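Long-range contact in spectinomycin phosphotransferase (Legionella pneumophila, PDB 3I1A), which probably phosphorylates the antibiotic spectinomycin with a nucleotide as phosphate donor, a kinase-like reaction that confers drug resistance: residues D204-C209 / L236-R241. Numbering follows the deposited sequence.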
loop_
_atom_site.group_PDB
_atom_site.type_symbol
_atom_site.label_atom_id
_atom_site.label_comp_id
_atom_site.label_asym_id
_atom_site.label_seq_id
_atom_site.Cartn_x
_atom_site.Cartn_y
_atom_site.Cartn_z
ATOM N N ASP A 204 -3.173 -21.356 9.678
ATOM C CA ASP A 204 -2.007 -21.562 10.538
ATOM C C ASP A 204 -0.734 -21.046 9.888
ATOM O O ASP A 204 0.270 -20.845 10.568
ATOM C CB ASP A 204 -1.836 -23.052 10.881
ATOM C CG ASP A 204 -2.659 -23.476 12.094
ATOM O OD1 ASP A 204 -3.855 -23.121 12.167
ATOM O OD2 ASP A 204 -2.110 -24.176 12.976
ATOM N N LYS A 205 -0.772 -20.840 8.579
ATOM C CA LYS A 205 0.398 -20.338 7.866
ATOM C C LYS A 205 0.261 -18.855 7.498
ATOM O O LYS A 205 1.076 -18.322 6.753
ATOM C CB LYS A 205 0.659 -21.165 6.598
ATOM C CG LYS A 205 1.095 -22.606 6.871
ATOM C CD LYS A 205 1.325 -23.394 5.562
ATOM C CE LYS A 205 0.085 -23.379 4.661
ATOM N NZ LYS A 205 -0.316 -24.749 4.171
ATOM N N TYR A 206 -0.790 -18.198 7.978
ATOM C CA TYR A 206 -0.941 -16.778 7.699
ATOM C C TYR A 206 0.009 -16.005 8.608
ATOM O O TYR A 206 0.296 -16.435 9.736
ATOM C CB TYR A 206 -2.377 -16.330 7.969
ATOM C CG TYR A 206 -3.379 -16.635 6.853
ATOM C CD1 TYR A 206 -3.108 -17.579 5.867
ATOM C CD2 TYR A 206 -4.607 -15.982 6.815
ATOM C CE1 TYR A 206 -4.037 -17.858 4.870
ATOM C CE2 TYR A 206 -5.549 -16.262 5.820
ATOM C CZ TYR A 206 -5.253 -17.196 4.853
ATOM O OH TYR A 206 -6.178 -17.445 3.859
ATOM N N VAL A 207 0.505 -14.870 8.128
ATOM C CA VAL A 207 1.413 -14.051 8.918
ATOM C C VAL A 207 0.978 -12.601 8.741
ATOM O O VAL A 207 0.149 -12.299 7.880
ATOM C CB VAL A 207 2.890 -14.182 8.430
ATOM C CG1 VAL A 207 3.374 -15.618 8.593
ATOM C CG2 VAL A 207 3.012 -13.701 6.987
ATOM N N LEU A 208 1.517 -11.714 9.562
ATOM C CA LEU A 208 1.192 -10.298 9.451
ATOM C C LEU A 208 1.866 -9.803 8.168
ATOM O O LEU A 208 3.096 -9.914 8.024
ATOM C CB LEU A 208 1.740 -9.553 10.664
ATOM C CG LEU A 208 1.695 -8.021 10.622
ATOM C CD1 LEU A 208 0.217 -7.549 10.542
ATOM C CD2 LEU A 208 2.390 -7.481 11.895
ATOM N N CYS A 209 1.066 -9.255 7.253
ATOM C CA CYS A 209 1.538 -8.759 5.956
ATOM C C CYS A 209 1.233 -7.300 5.757
ATOM O O CYS A 209 0.216 -6.807 6.226
ATOM C CB CYS A 209 0.861 -9.501 4.799
ATOM S SG CYS A 209 1.378 -11.198 4.623
ATOM N N LEU A 236 -3.696 -10.494 7.594
ATOM C CA LEU A 236 -3.108 -11.793 7.892
ATOM C C LEU A 236 -3.298 -12.569 6.603
ATOM O O LEU A 236 -4.412 -12.686 6.098
ATOM C CB LEU A 236 -3.830 -12.497 9.052
ATOM C CG LEU A 236 -3.584 -11.844 10.403
ATOM C CD1 LEU A 236 -4.462 -12.433 11.474
ATOM C CD2 LEU A 236 -2.131 -12.045 10.755
ATOM N N ALA A 237 -2.200 -13.083 6.047
ATOM C CA ALA A 237 -2.296 -13.801 4.799
ATOM C C ALA A 237 -0.977 -14.555 4.630
ATOM O O ALA A 237 -0.067 -14.401 5.446
ATOM C CB ALA A 237 -2.465 -12.767 3.667
ATOM N N PRO A 238 -0.888 -15.420 3.614
ATOM C CA PRO A 238 0.345 -16.169 3.352
ATOM C C PRO A 238 1.424 -15.120 3.071
ATOM O O PRO A 238 1.128 -14.071 2.493
ATOM C CB PRO A 238 0.014 -16.946 2.081
ATOM C CG PRO A 238 -1.463 -17.199 2.230
ATOM C CD PRO A 238 -1.961 -15.834 2.695
ATOM N N LYS A 239 2.662 -15.415 3.457
ATOM C CA LYS A 239 3.770 -14.488 3.271
ATOM C C LYS A 239 3.914 -14.022 1.832
ATOM O O LYS A 239 4.443 -12.931 1.589
ATOM C CB LYS A 239 5.089 -15.138 3.725
ATOM C CG LYS A 239 5.520 -16.386 2.927
ATOM C CD LYS A 239 6.874 -16.908 3.456
ATOM C CE LYS A 239 7.440 -18.044 2.582
ATOM N NZ LYS A 239 6.572 -19.258 2.508
ATOM N N GLU A 240 3.461 -14.847 0.886
ATOM C CA GLU A 240 3.562 -14.508 -0.522
ATOM C C GLU A 240 2.779 -13.237 -0.894
ATOM O O GLU A 240 3.045 -12.622 -1.929
ATOM C CB GLU A 240 3.142 -15.721 -1.375
ATOM C CG GLU A 240 4.152 -16.906 -1.331
ATOM C CD GLU A 240 4.152 -17.709 -0.031
ATOM O OE1 GLU A 240 3.202 -17.605 0.783
ATOM O OE2 GLU A 240 5.115 -18.473 0.174
ATOM N N ARG A 241 1.833 -12.846 -0.047
ATOM C CA ARG A 241 1.074 -11.600 -0.242
ATOM C C ARG A 241 2.074 -10.437 -0.349
ATOM O O ARG A 241 1.865 -9.470 -1.110
ATOM C CB ARG A 241 0.174 -11.373 0.961
ATOM C CG ARG A 241 -0.352 -9.953 1.122
ATOM C CD ARG A 241 -1.452 -9.644 0.129
ATOM N NE ARG A 241 -0.896 -9.216 -1.155
ATOM C CZ ARG A 241 -1.644 -8.754 -2.143
ATOM N NH1 ARG A 241 -2.964 -8.664 -1.983
ATOM N NH2 ARG A 241 -1.077 -8.399 -3.295
HETATM O O HOH W 1 3.089 -17.829 5.060
#
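The Tyr206 ring lies over the backbone of the neighbouring strand, with Ala237 CA above one face, offset toward the rim and 3.9 Å from the ring centroid, a CH-pi contact. Its CD2 reaches Leu236 O at 3.4 Å, while CE1 packs 3.6 Å from Pro238 CD, the tyrosine and proline side chains pointing the same way. A chi1 of -81° puts Tyr206 CG anti to the carbonyl carbon, beside the backbone N, and the hydroxyl is hydrogen-bonded to Glu144 O. Next in the chain, Val207 forms an antiparallel hydrogen-bonded pair with Ala237: Val207 N donates to Ala237 O at 2.8 Å, and Ala237 N returns a bond to Val207 O at 3.1 Å. Val207 CG2 rests 3.9 Å from Lys239 CA. Cys209 SG sits 3.6 Å from both Ala237 O and Pro238 O; Arg241 CB lies 3.9 Å from Cys209 SG, and Arg241 CG packs on Cys209 CB. A water accepts from Lys239 N and donates to Lys205 O, joining the backbone just before strand 207-209 to the turn that leads into helix 240-243. Leu236 also bonds through its backbone to Arg142 and Glu144, so strand 235-237 is the middle of a three-stranded mixed sheet in this kinase-like fold. The hydrogen bonds across the contact, direct and water-bridged, thus all use main-chain atoms, while the side chains add apolar and CH-pi packing.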